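Local coordinates for SusD/RagB family nutrient-binding outer membrane lipoprotein (Bacteroides vulgatus, PDB 4F7A) that probably binds mucin O-glycans at the outer membrane as a SusD-like lipoprotein taking part in nutrient capture, at residues L52-F57 with R469-S474; I128-G133 with A438-R443; Y75-G80 with G460-D465. All blocks are in the same frame, centred on the assembly; numbering follows the deposited sequence.

Contact 1 of 3, residues L52-F57 with R469-S474; sequences LNHDMF and RRLPFS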
# COMPACT_ATOMS: atom_id res chain seq x y z
N LEU A 52 5.46 -0.15 11.79
CA LEU A 52 4.74 0.24 13.00
C LEU A 52 3.58 1.23 12.77
O LEU A 52 2.95 1.68 13.74
CB LEU A 52 5.70 0.79 14.03
CG LEU A 52 6.66 -0.20 14.68
CD1 LEU A 52 7.76 0.57 15.41
CD2 LEU A 52 5.94 -1.16 15.65
N ASN A 53 3.31 1.56 11.52
CA ASN A 53 2.16 2.37 11.15
C ASN A 53 1.23 1.57 10.20
O ASN A 53 0.41 0.77 10.64
CB ASN A 53 2.65 3.67 10.50
CG ASN A 53 3.46 4.50 11.43
OD1 ASN A 53 2.92 5.12 12.35
ND2 ASN A 53 4.76 4.54 11.21
N HIS A 54 1.42 1.75 8.91
CA HIS A 54 0.50 1.20 7.91
C HIS A 54 0.31 -0.30 8.02
O HIS A 54 -0.78 -0.79 7.82
CB HIS A 54 1.02 1.52 6.51
CG HIS A 54 1.44 2.94 6.33
ND1 HIS A 54 2.50 3.49 7.02
CD2 HIS A 54 0.98 3.91 5.50
CE1 HIS A 54 2.66 4.75 6.65
NE2 HIS A 54 1.75 5.03 5.73
N ASP A 55 1.39 -1.03 8.28
CA ASP A 55 1.32 -2.50 8.28
C ASP A 55 0.47 -3.00 9.44
O ASP A 55 -0.13 -4.08 9.35
CB ASP A 55 2.73 -3.10 8.37
CG ASP A 55 3.49 -3.06 7.04
OD1 ASP A 55 2.92 -2.65 6.01
OD2 ASP A 55 4.68 -3.46 7.05
N MSE A 56 0.45 -2.24 10.53
CA MSE A 56 -0.41 -2.57 11.65
C MSE A 56 -1.84 -2.07 11.40
O MSE A 56 -2.81 -2.81 11.60
CB MSE A 56 0.14 -1.98 12.95
CG MSE A 56 -0.81 -2.23 14.11
SE MSE A 56 -0.12 -1.72 15.83
CE MSE A 56 0.37 0.03 15.43
N PHE A 57 -1.97 -0.81 10.95
CA PHE A 57 -3.30 -0.24 10.76
C PHE A 57 -4.07 -0.94 9.66
O PHE A 57 -5.30 -1.05 9.74
CB PHE A 57 -3.24 1.27 10.55
CG PHE A 57 -2.65 2.03 11.73
CD1 PHE A 57 -3.05 1.77 13.03
CD2 PHE A 57 -1.70 3.01 11.52
CE1 PHE A 57 -2.50 2.46 14.08
CE2 PHE A 57 -1.16 3.73 12.58
CZ PHE A 57 -1.56 3.45 13.85
N ARG A 469 -7.74 7.74 10.42
CA ARG A 469 -7.98 8.24 9.07
C ARG A 469 -6.71 8.63 8.31
O ARG A 469 -6.73 8.76 7.09
CB ARG A 469 -8.87 9.49 9.14
CG ARG A 469 -10.26 9.30 9.73
CD ARG A 469 -11.17 8.46 8.82
NE ARG A 469 -11.06 7.03 9.10
CZ ARG A 469 -11.32 6.05 8.22
NH1 ARG A 469 -11.60 6.35 6.95
NH2 ARG A 469 -11.25 4.77 8.60
N ARG A 470 -5.63 8.88 9.05
CA ARG A 470 -4.40 9.42 8.50
C ARG A 470 -3.36 9.45 9.60
O ARG A 470 -3.66 9.24 10.77
CB ARG A 470 -4.60 10.85 7.97
CG ARG A 470 -4.93 11.89 9.07
CD ARG A 470 -5.19 13.25 8.53
NE ARG A 470 -3.99 13.94 8.09
CZ ARG A 470 -3.20 14.70 8.86
NH1 ARG A 470 -3.46 14.89 10.15
NH2 ARG A 470 -2.15 15.31 8.30
N LEU A 471 -2.13 9.76 9.21
CA LEU A 471 -1.09 10.10 10.18
C LEU A 471 -0.92 11.61 10.24
O LEU A 471 -1.06 12.31 9.22
CB LEU A 471 0.25 9.44 9.80
CG LEU A 471 0.25 7.91 9.75
CD1 LEU A 471 1.70 7.41 9.53
CD2 LEU A 471 -0.41 7.26 10.99
N PRO A 472 -0.61 12.13 11.43
CA PRO A 472 -0.33 13.58 11.51
C PRO A 472 0.89 13.99 10.70
O PRO A 472 1.76 13.17 10.46
CB PRO A 472 -0.08 13.82 13.00
CG PRO A 472 -0.72 12.65 13.69
CD PRO A 472 -0.53 11.48 12.74
N PHE A 473 0.95 15.25 10.31
CA PHE A 473 2.11 15.78 9.62
C PHE A 473 3.40 15.62 10.44
O PHE A 473 3.38 15.52 11.68
CB PHE A 473 1.92 17.26 9.26
CG PHE A 473 0.79 17.53 8.32
CD1 PHE A 473 0.81 16.99 7.04
CD2 PHE A 473 -0.25 18.38 8.68
CE1 PHE A 473 -0.20 17.26 6.16
CE2 PHE A 473 -1.27 18.65 7.81
CZ PHE A 473 -1.25 18.07 6.53
N SER A 474 4.52 15.57 9.75
CA SER A 474 5.82 15.44 10.41
C SER A 474 6.12 16.66 11.27
O SER A 474 6.29 17.76 10.71
CB SER A 474 6.93 15.30 9.39
OG SER A 474 8.19 15.38 10.05

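Contact 2 of 3, residues I128-G133 with A438-R443; sequences ITDTYG and AWAEQR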
# COMPACT_ATOMS: atom_id res chain seq x y z
N ILE A 128 2.73 8.73 0.04
CA ILE A 128 2.89 9.80 1.04
C ILE A 128 1.62 10.64 1.20
O ILE A 128 1.18 10.87 2.32
CB ILE A 128 4.13 10.70 0.70
CG1 ILE A 128 5.40 9.83 0.57
CG2 ILE A 128 4.30 11.81 1.74
CD1 ILE A 128 5.73 8.97 1.81
N THR A 129 1.01 11.09 0.10
CA THR A 129 -0.25 11.81 0.23
C THR A 129 -1.30 10.91 0.84
O THR A 129 -2.11 11.38 1.62
CB THR A 129 -0.80 12.47 -1.08
OG1 THR A 129 -2.03 13.15 -0.76
CG2 THR A 129 -1.05 11.44 -2.15
N ASP A 130 -1.28 9.63 0.52
CA ASP A 130 -2.29 8.72 1.10
C ASP A 130 -2.10 8.52 2.63
O ASP A 130 -3.02 8.09 3.33
CB ASP A 130 -2.30 7.37 0.37
CG ASP A 130 -2.87 7.45 -1.04
OD1 ASP A 130 -3.43 8.52 -1.44
OD2 ASP A 130 -2.72 6.44 -1.76
N THR A 131 -0.89 8.82 3.12
CA THR A 131 -0.60 8.77 4.54
C THR A 131 -1.04 10.06 5.27
O THR A 131 -1.70 9.98 6.28
CB THR A 131 0.91 8.52 4.75
OG1 THR A 131 1.26 7.26 4.16
CG2 THR A 131 1.26 8.49 6.24
N TYR A 132 -0.69 11.23 4.72
CA TYR A 132 -0.79 12.50 5.43
C TYR A 132 -1.86 13.44 4.89
O TYR A 132 -2.31 14.33 5.61
CB TYR A 132 0.57 13.24 5.39
CG TYR A 132 1.72 12.44 5.98
CD1 TYR A 132 1.88 12.34 7.37
CD2 TYR A 132 2.63 11.78 5.17
CE1 TYR A 132 2.92 11.58 7.93
CE2 TYR A 132 3.66 11.01 5.71
CZ TYR A 132 3.82 10.94 7.10
OH TYR A 132 4.82 10.20 7.64
N GLY A 133 -2.21 13.30 3.63
CA GLY A 133 -3.04 14.26 2.94
C GLY A 133 -2.24 15.22 2.09
O GLY A 133 -1.58 14.83 1.13
N ALA A 438 -3.11 -1.51 1.35
CA ALA A 438 -4.18 -2.15 2.14
C ALA A 438 -4.88 -1.15 3.05
O ALA A 438 -6.11 -1.08 3.12
CB ALA A 438 -3.61 -3.32 2.96
N TRP A 439 -4.07 -0.35 3.74
CA TRP A 439 -4.59 0.62 4.67
C TRP A 439 -5.30 1.77 3.94
O TRP A 439 -6.33 2.22 4.40
CB TRP A 439 -3.48 1.15 5.58
CG TRP A 439 -4.02 2.07 6.69
CD1 TRP A 439 -5.18 1.92 7.37
CD2 TRP A 439 -3.36 3.24 7.25
NE1 TRP A 439 -5.33 2.95 8.29
CE2 TRP A 439 -4.23 3.76 8.23
CE3 TRP A 439 -2.15 3.90 6.98
CZ2 TRP A 439 -3.91 4.89 8.96
CZ3 TRP A 439 -1.84 5.03 7.69
CH2 TRP A 439 -2.72 5.52 8.68
N ALA A 440 -4.75 2.25 2.83
CA ALA A 440 -5.37 3.32 2.07
C ALA A 440 -6.75 2.89 1.62
O ALA A 440 -7.72 3.63 1.78
CB ALA A 440 -4.51 3.70 0.88
N GLU A 441 -6.85 1.69 1.08
CA GLU A 441 -8.15 1.20 0.59
C GLU A 441 -9.15 0.92 1.70
O GLU A 441 -10.37 1.10 1.53
CB GLU A 441 -7.95 -0.00 -0.33
CG GLU A 441 -7.46 0.43 -1.68
CD GLU A 441 -8.53 1.18 -2.44
OE1 GLU A 441 -9.39 0.47 -3.04
OE2 GLU A 441 -8.52 2.44 -2.44
N GLN A 442 -8.66 0.49 2.85
CA GLN A 442 -9.54 0.32 3.99
C GLN A 442 -10.17 1.64 4.46
O GLN A 442 -11.36 1.72 4.77
CB GLN A 442 -8.79 -0.36 5.12
CG GLN A 442 -9.65 -0.66 6.34
CD GLN A 442 -9.70 0.46 7.36
OE1 GLN A 442 -8.85 1.35 7.38
NE2 GLN A 442 -10.68 0.39 8.25
N ARG A 443 -9.34 2.69 4.48
CA ARG A 443 -9.82 4.02 4.82
C ARG A 443 -10.76 4.58 3.77
O ARG A 443 -11.74 5.23 4.10
CB ARG A 443 -8.66 4.98 5.07
CG ARG A 443 -7.88 4.61 6.34
CD ARG A 443 -6.70 5.51 6.56
NE ARG A 443 -5.60 5.13 5.67
CZ ARG A 443 -4.77 5.98 5.06
NH1 ARG A 443 -4.92 7.30 5.24
NH2 ARG A 443 -3.81 5.52 4.28

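Contact 3 of 3, residues Y75-G80 with G460-D465; sequences YALEAG and GTIDTD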
# COMPACT_ATOMS: atom_id res chain seq x y z
N TYR A 75 -3.71 3.95 19.52
CA TYR A 75 -3.94 5.27 18.95
C TYR A 75 -3.31 6.41 19.76
O TYR A 75 -3.76 7.56 19.64
CB TYR A 75 -5.43 5.57 18.72
CG TYR A 75 -6.15 4.79 17.63
CD1 TYR A 75 -5.47 4.14 16.59
CD2 TYR A 75 -7.53 4.74 17.62
CE1 TYR A 75 -6.16 3.47 15.59
CE2 TYR A 75 -8.23 4.06 16.63
CZ TYR A 75 -7.54 3.43 15.63
OH TYR A 75 -8.27 2.78 14.66
N ALA A 76 -2.31 6.11 20.59
CA ALA A 76 -1.48 7.15 21.22
C ALA A 76 -0.28 7.32 20.29
O ALA A 76 0.76 6.72 20.47
CB ALA A 76 -1.06 6.74 22.63
N LEU A 77 -0.48 8.09 19.24
CA LEU A 77 0.45 8.03 18.12
C LEU A 77 1.81 8.59 18.53
O LEU A 77 1.91 9.65 19.12
CB LEU A 77 -0.10 8.79 16.92
CG LEU A 77 -1.41 8.28 16.31
CD1 LEU A 77 -1.75 9.05 15.07
CD2 LEU A 77 -1.33 6.79 15.95
N GLU A 78 2.86 7.83 18.21
CA GLU A 78 4.23 8.18 18.50
C GLU A 78 4.79 9.07 17.37
O GLU A 78 4.95 8.63 16.23
CB GLU A 78 5.05 6.91 18.67
CG GLU A 78 6.47 7.11 19.16
CD GLU A 78 6.56 7.65 20.58
OE1 GLU A 78 5.57 7.58 21.35
OE2 GLU A 78 7.65 8.16 20.91
N ALA A 79 5.10 10.31 17.73
CA ALA A 79 5.47 11.38 16.79
C ALA A 79 6.66 11.00 15.91
O ALA A 79 6.66 11.29 14.72
CB ALA A 79 5.76 12.71 17.57
N GLY A 80 7.64 10.35 16.50
CA GLY A 80 8.83 9.90 15.75
C GLY A 80 8.50 8.83 14.73
O GLY A 80 9.06 8.81 13.61
N GLY A 460 -9.36 11.53 22.52
CA GLY A 460 -10.49 12.00 21.74
C GLY A 460 -10.19 12.43 20.30
O GLY A 460 -11.11 12.85 19.59
N THR A 461 -8.94 12.29 19.83
CA THR A 461 -8.56 12.77 18.49
C THR A 461 -8.90 11.77 17.38
O THR A 461 -9.10 12.16 16.23
CB THR A 461 -7.08 13.16 18.40
OG1 THR A 461 -6.27 12.00 18.68
CG2 THR A 461 -6.74 14.31 19.41
N ILE A 462 -9.02 10.49 17.74
CA ILE A 462 -9.43 9.43 16.83
C ILE A 462 -10.64 8.67 17.41
O ILE A 462 -10.64 8.31 18.60
CB ILE A 462 -8.30 8.42 16.60
CG1 ILE A 462 -7.02 9.16 16.15
CG2 ILE A 462 -8.73 7.38 15.54
CD1 ILE A 462 -5.80 8.29 15.94
N ASP A 463 -11.64 8.44 16.57
CA ASP A 463 -12.87 7.73 16.96
C ASP A 463 -12.66 6.23 16.77
O ASP A 463 -12.19 5.77 15.72
CB ASP A 463 -14.05 8.22 16.11
CG ASP A 463 -15.37 7.57 16.51
OD1 ASP A 463 -15.91 7.96 17.58
OD2 ASP A 463 -15.86 6.70 15.75
N THR A 464 -13.02 5.45 17.78
CA THR A 464 -12.85 4.00 17.72
C THR A 464 -13.55 3.38 16.50
O THR A 464 -12.93 2.65 15.76
CB THR A 464 -13.34 3.35 19.02
OG1 THR A 464 -12.48 3.77 20.09
CG2 THR A 464 -13.36 1.81 18.91
N ASP A 465 -14.82 3.71 16.29
CA ASP A 465 -15.59 3.12 15.19
C ASP A 465 -15.24 3.67 13.79
O ASP A 465 -15.15 2.90 12.82
CB ASP A 465 -17.10 3.23 15.47
CG ASP A 465 -17.58 2.17 16.48
OD1 ASP A 465 -17.03 1.06 16.48
OD2 ASP A 465 -18.49 2.46 17.29
O HOH W 1 -10.55 1.29 15.93

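Contact 1 of 3, residues L52-F57 with R469-S474
Asn-53, His-54 and Phe-57 meet one branched side chain, that of Leu-471, and every close approach across this contact runs to its two methyls. Asn-53 comes first, at the N-cap position of helix 54-57, where its side chain makes no capping bond and instead turns to the leucine: Asn-53 OD1 lies 3.8 Å from Leu-471 CD1, with Asn-53 CG at 3.9 Å from the same methyl. ND2 is the end bonded outside the segments, its strongest partner being Trp-81. His-54 adds the CE1 corner of its imidazole, 4.0 Å from Leu-471 CD1, while NE2 is bonded to Thr-131. One turn on, Phe-57 N bonds to Asn-53 O (2.9 Å), making the helical turn, and the Phe-57 ring sends CE2 to within 3.9 Å of Leu-471 CD2. CD1 thus meets the asparagine and the histidine; CD2 meets the phenylalanine and, more distantly, Asn-53 OD1. Leu-471 reaches all three because CG stands opposite its own carbonyl carbon (chi1 -60°) and the chain continues in extended form (chi2 -173°), bridging backbones whose nearest CA atoms, of Asn-53 and Leu-471, are 8.4 Å apart. Thr-82, Thr-131 and Tyr-132 also touch this leucine. Cutting the side chain back to an alanine would probably open a gap between the Asn-53 amide and the Phe-57 ring and leave both with nothing from residues 469-474 to rest on. No hydrogen bond crosses the contact, and both sides together bury 130 Å². Within the TPR-like SusD scaffold, the short helix and the loop ahead of helix 475-480 are therefore joined here by buried van der Waals contact, while Asn-53 ND2 and His-54 NE2 are bonded outside the two segments.

Contact 2 of 3, residues I128-G133 with A438-R443
The side chain of Arg-443 leaves its helix with an extended chi2 and then bends at chi3 (-77°), which brings the guanidinium end-on to the backbone carbonyl of Asp-130. Two nitrogens grip that one oxygen: Arg-443 NH1 lies 2.8 Å from Asp-130 O and Arg-443 NH2 2.9 Å from it, with the oxygen close to the guanidinium plane. NH1 approaches almost in line with the carbonyl bond (C=O...N 171°), whereas NH2 stands above the carbonyl plane. Two further features hold the group. Arg-443 NE makes a longer bond of 3.3 Å to Trp-439 O, one turn back, and it also sits 3.2 Å above the plane of the Trp-439 ring. The carboxylate of Asp-130 is not the acceptor: toward helix 435-445 Asp-130 OD2 merely comes 4.2 Å from Ala-440 CB; OD2 is salt-bridged to Arg-210, and OD1 bonds to Tyr-155 and Trp-504. NH1 has a second acceptor in Arg-469 O. The grip thus ties the C-terminal turn of helix 111-132 to the C-terminal part of helix 435-445, the axes of helices 128-132 and 438-443 approaching to 10.3 Å at 50°, with helix 151-174 beside the first and helix 416-431 packed against the second.

Contact 3 of 3, residues Y75-G80 with G460-D465
Tyr-75 and Ile-462 form an apolar, partly buried contact between two loops, about 20 Å (centre to centre) from the middle of the chain. One loop leads into helix 79-82, and the other belongs to the long connection between helices 435-445 and 475-480. Ile-462 CG2 lies over one face of the Tyr-75 ring, the isoleucine side chain crossing the tyrosine at about a right angle. This methyl sits 3.5 Å from Tyr-75 CE2, a geometry consistent with a CH-pi contact, while at the root of the ring Ile-462 CD1 comes within 3.9 Å of Tyr-75 CG. Both branches are used because CG1 points away from the carbonyl carbon (chi1 -53°) and CG2 away from the backbone N. Ile-462 CD1 also lies 4.2 Å from Leu-77 CD1, two residues on from the tyrosine. Each of Tyr-75 and Ile-462 gives up more than 70 Å² to the opposite segment, out of 194 Å² in all.

In this SusD-like protein, with its TPR-like helical scaffold, the contact belongs to the loops rather than to helix-on-helix packing. Helix 54-57 supplies the neighbouring surface, since Phe-57 touches both Tyr-75 and Leu-77.

The phenol end of the ring is polar and bridged. A water lies 3.0 Å from Tyr-75 OH and donates to Thr-464 O at 2.7 Å, adding a second link between the loops, and the hydroxyl also bonds to Ile-468 N. Beyond it Asp-463 directs its CB away from the tyrosine loop; OD2 accepts from Ile-466 N, and the side chain comes about 4 Å from a bound sodium ion.

How the contacts relate
Contact 1 lies between the other two: its centre is about 8 Å from that of contact 2 and 9 Å from that of contact 3, whereas contacts 2 and 3 have centres about 15 Å apart and nearest atoms about 7 Å apart. Besides the bond of His-54 to Thr-131, contacts 1 and 2 are joined by Arg-470 NH2 to Tyr-132 O at 2.9 Å, a probable hydrogen bond, and by packing of His-54 CD2 on Trp-439 CE3 at 3.5 Å. The junction of contacts 1 and 3 is apolar: Pro-472 CD meets Leu-77 CD1 at 3.6 Å. The series therefore runs from a helix pair near the chain centre outward to the loops, where the sodium ion lies beside contact 3.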